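Local coordinates for protein ribokinase (Arabidopsis thaliana, PDB 6ILS) that phosphorylates D-ribose at O-5 with ATP and magnesium, giving the ribose 5-phosphate used for nucleotide and amino acid synthesis or in the pentose phosphate pathway, at residues A38-L52 against G294-L306. Numbering follows the deposited sequence.
With NA (sodium ion), chain G; RIB (alpha-D-ribofuranose), chain F.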
# COMPACT_ATOMS: atom_id res chain seq x y z
N ALA B 38 4.32 6.07 7.18
CA ALA B 38 4.63 7.36 6.58
C ALA B 38 6.13 7.48 6.38
O ALA B 38 6.91 7.22 7.30
CB ALA B 38 4.12 8.48 7.44
N GLY B 39 6.55 7.90 5.19
CA GLY B 39 7.96 8.01 4.90
C GLY B 39 8.22 8.86 3.68
O GLY B 39 7.43 9.76 3.36
N GLY B 40 9.30 8.56 2.98
CA GLY B 40 9.79 9.42 1.93
C GLY B 40 10.89 10.30 2.49
O GLY B 40 10.77 10.81 3.61
N LYS B 41 11.95 10.52 1.71
CA LYS B 41 13.10 11.28 2.25
C LYS B 41 12.71 12.69 2.64
O LYS B 41 13.15 13.17 3.67
CB LYS B 41 14.26 11.29 1.24
CG LYS B 41 14.90 9.92 1.15
CD LYS B 41 15.96 9.77 0.08
CE LYS B 41 16.43 8.30 0.05
NZ LYS B 41 17.10 7.90 1.34
N GLY B 42 11.86 13.35 1.86
CA GLY B 42 11.46 14.71 2.18
C GLY B 42 10.61 14.77 3.43
O GLY B 42 10.87 15.58 4.30
N ALA B 43 9.58 13.93 3.50
CA ALA B 43 8.71 13.94 4.67
C ALA B 43 9.51 13.54 5.92
O ALA B 43 9.29 14.09 6.99
CB ALA B 43 7.49 12.99 4.47
N ASN B 44 10.41 12.58 5.77
CA ASN B 44 11.27 12.17 6.90
C ASN B 44 12.07 13.33 7.44
O ASN B 44 12.17 13.54 8.64
CB ASN B 44 12.24 11.05 6.51
CG ASN B 44 11.56 9.72 6.33
OD1 ASN B 44 10.41 9.53 6.70
ND2 ASN B 44 12.30 8.76 5.78
N GLN B 45 12.71 14.07 6.53
CA GLN B 45 13.55 15.18 6.95
C GLN B 45 12.73 16.29 7.60
O GLN B 45 13.17 16.86 8.61
CB GLN B 45 14.37 15.67 5.75
CG GLN B 45 15.36 14.58 5.36
CD GLN B 45 16.25 14.95 4.18
OE1 GLN B 45 16.31 16.10 3.77
NE2 GLN B 45 16.94 13.95 3.65
N ALA B 46 11.54 16.57 7.07
CA ALA B 46 10.68 17.57 7.67
C ALA B 46 10.20 17.12 9.05
O ALA B 46 10.18 17.90 10.00
CB ALA B 46 9.48 17.87 6.77
N ALA B 47 9.79 15.85 9.15
CA ALA B 47 9.37 15.32 10.45
C ALA B 47 10.48 15.45 11.50
O ALA B 47 10.24 15.83 12.65
CB ALA B 47 8.93 13.88 10.34
N CYS B 48 11.70 15.15 11.08
CA CYS B 48 12.85 15.28 11.99
C CYS B 48 13.03 16.70 12.49
O CYS B 48 13.13 16.94 13.70
CB CYS B 48 14.11 14.79 11.28
SG CYS B 48 15.60 15.03 12.24
N GLY B 49 13.07 17.64 11.56
CA GLY B 49 13.21 19.04 11.91
C GLY B 49 12.14 19.47 12.89
O GLY B 49 12.45 20.10 13.90
N ALA B 50 10.89 19.13 12.60
CA ALA B 50 9.74 19.50 13.45
C ALA B 50 9.89 18.91 14.86
O ALA B 50 9.72 19.62 15.81
CB ALA B 50 8.47 19.05 12.82
N LYS B 51 10.31 17.65 14.95
CA LYS B 51 10.49 16.97 16.26
C LYS B 51 11.65 17.58 17.05
O LYS B 51 11.61 17.52 18.25
CB LYS B 51 10.71 15.47 16.09
CG LYS B 51 9.50 14.72 15.59
CD LYS B 51 9.34 13.41 16.30
CE LYS B 51 8.42 12.44 15.60
NZ LYS B 51 8.46 11.12 16.27
N LEU B 52 12.61 18.21 16.38
CA LEU B 52 13.76 18.88 17.04
C LEU B 52 13.41 20.31 17.45
O LEU B 52 14.31 21.02 17.80
CB LEU B 52 14.99 18.87 16.12
CG LEU B 52 15.59 17.50 15.82
CD1 LEU B 52 16.69 17.63 14.80
CD2 LEU B 52 16.11 16.81 17.06
N GLY B 294 10.61 2.01 12.20
CA GLY B 294 9.89 2.99 11.40
C GLY B 294 10.71 4.25 11.18
O GLY B 294 11.63 4.52 11.95
N ALA B 295 10.39 5.02 10.15
CA ALA B 295 11.13 6.26 9.90
C ALA B 295 10.62 7.39 10.80
O ALA B 295 11.24 7.72 11.82
CB ALA B 295 11.02 6.67 8.43
N ILE B 296 9.49 7.97 10.43
CA ILE B 296 8.93 9.09 11.17
C ILE B 296 8.60 8.76 12.65
O ILE B 296 8.86 9.59 13.53
CB ILE B 296 7.72 9.65 10.41
CG1 ILE B 296 8.24 10.27 9.09
CG2 ILE B 296 6.97 10.68 11.24
CD1 ILE B 296 7.20 11.07 8.26
N PRO B 297 8.08 7.55 12.96
CA PRO B 297 7.92 7.18 14.37
C PRO B 297 9.21 7.17 15.20
O PRO B 297 9.13 7.34 16.41
CB PRO B 297 7.35 5.76 14.30
CG PRO B 297 6.65 5.71 13.01
CD PRO B 297 7.42 6.56 12.07
N SER B 298 10.36 6.98 14.57
CA SER B 298 11.62 6.87 15.30
C SER B 298 12.34 8.20 15.52
O SER B 298 13.38 8.25 16.18
CB SER B 298 12.59 5.93 14.56
OG SER B 298 13.05 6.54 13.37
N MET B 299 11.81 9.28 14.96
CA MET B 299 12.50 10.58 15.08
C MET B 299 12.55 11.02 16.54
O MET B 299 11.54 11.03 17.19
CB MET B 299 11.87 11.67 14.24
CG MET B 299 12.92 12.38 13.43
SD MET B 299 13.31 11.36 12.03
CE MET B 299 11.67 11.31 11.35
N PRO B 300 13.73 11.42 17.05
CA PRO B 300 13.83 11.80 18.44
C PRO B 300 13.47 13.26 18.72
O PRO B 300 13.58 14.07 17.90
CB PRO B 300 15.32 11.59 18.69
CG PRO B 300 15.95 11.97 17.39
CD PRO B 300 14.99 11.46 16.35
N ASP B 301 13.07 13.53 19.96
CA ASP B 301 12.83 14.94 20.35
C ASP B 301 14.16 15.59 20.69
O ASP B 301 15.09 14.89 20.99
CB ASP B 301 11.79 15.08 21.47
CG ASP B 301 12.23 14.52 22.80
OD1 ASP B 301 13.39 14.13 22.94
OD2 ASP B 301 11.38 14.46 23.68
N ARG B 302 14.20 16.91 20.67
CA ARG B 302 15.45 17.65 20.92
C ARG B 302 16.07 17.31 22.28
O ARG B 302 17.26 17.13 22.33
CB ARG B 302 15.25 19.16 20.81
CG ARG B 302 16.54 19.88 21.13
CD ARG B 302 16.50 21.37 21.12
NE ARG B 302 16.18 21.67 19.77
CZ ARG B 302 16.96 22.36 18.98
NH1 ARG B 302 18.08 22.87 19.44
NH2 ARG B 302 16.56 22.58 17.76
N LYS B 303 15.28 17.25 23.34
CA LYS B 303 15.84 16.97 24.69
C LYS B 303 16.62 15.66 24.68
O LYS B 303 17.64 15.60 25.30
CB LYS B 303 14.75 16.82 25.75
CG LYS B 303 13.55 17.72 25.63
CD LYS B 303 12.54 17.51 26.74
CE LYS B 303 11.20 17.04 26.22
NZ LYS B 303 11.13 15.57 26.22
N SER B 304 16.09 14.62 24.05
CA SER B 304 16.78 13.32 24.02
C SER B 304 18.12 13.45 23.30
O SER B 304 19.07 12.91 23.77
CB SER B 304 15.92 12.29 23.38
OG SER B 304 14.65 12.24 23.97
N VAL B 305 18.14 14.17 22.18
CA VAL B 305 19.41 14.34 21.42
C VAL B 305 20.42 15.04 22.34
O VAL B 305 21.51 14.60 22.44
CB VAL B 305 19.22 15.12 20.11
CG1 VAL B 305 20.54 15.30 19.42
CG2 VAL B 305 18.21 14.45 19.20
N LEU B 306 19.98 16.10 23.01
CA LEU B 306 20.91 16.83 23.89
C LEU B 306 21.35 15.94 25.06
O LEU B 306 22.47 16.05 25.46
CB LEU B 306 20.24 18.12 24.38
CG LEU B 306 19.96 19.17 23.32
CD1 LEU B 306 19.30 20.39 23.93
CD2 LEU B 306 21.23 19.57 22.59
NA NA G . 14.42 3.94 12.60
O5 RIB F . 15.32 7.38 3.57
C5 RIB F . 14.13 6.68 3.80
C4 RIB F . 13.25 6.84 2.73
O4 RIB F . 13.88 6.47 1.41
C3 RIB F . 12.13 5.73 2.93
O3 RIB F . 11.07 6.30 3.83
C2 RIB F . 11.78 5.37 1.77
O2 RIB F . 10.41 5.79 1.42
C1 RIB F . 12.89 5.99 0.70
O1 RIB F . 12.31 6.99 -0.06
O HOH W 1 9.02 4.44 7.34
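Leu-52 O, just past the C-terminal end of helix 41-51, is gripped side-on by Arg-302: NE donates to it at 2.8 Å and NH2 at 2.7 Å, the oxygen lying close to the guanidinium plane. NH2 also forms a salt bridge with Glu-271, which helps fix the group's rotation. The side chain of Lys-51, one residue earlier, crosses that of Met-299 at about a right angle, and its NZ donates to two carbonyls, Ile-296 O at 3.2 Å, in the carbonyl plane, and Met-299 O at 3.2 Å, somewhat tilted from it. Ile-296 O also accepts from Met-299 N, so the ammonium ties down the turn 296-299. A methionine in place of Lys-51 would probably leave both carbonyls without this donor and let the turn shift against the helix.

Met-299 folds back through bends at chi2 and chi3 (79° and 59°), laying CG tightly on Cys-48 CB at 3.4 Å and bringing CE to Ala-47 CB. Ile-296 has CG2 anti to the backbone N, which sets it on Ala-47 CB at 3.9 Å, while CG1, anti to the carbonyl carbon (chi1 -66°), carries CD1 between Ala-38 and Ala-43. Asn-44 turns OD1 against Ala-295 CB and Ile-296 CG1, while ND2 bonds to Asp-259, the probable proton acceptor, and weakly to ribose O3. Gly-40 N donates to ribose O3 at 3.0 Å, and Lys-41 NZ donates to ribose O5. Gly-294 O binds the sodium ion with Asp-253, Thr-255, Cys-289 and Val-292, so the contact links sugar and cation sites of this PfkB-family kinase. Strand 33-39 leads into helix 41-51, with helix 66-75 touching Ala-38, Ala-43 and Ile-296, helix 257-270 meeting Cys-48 and Met-299, and helix 275-289 packing on Pro-300 and Val-305.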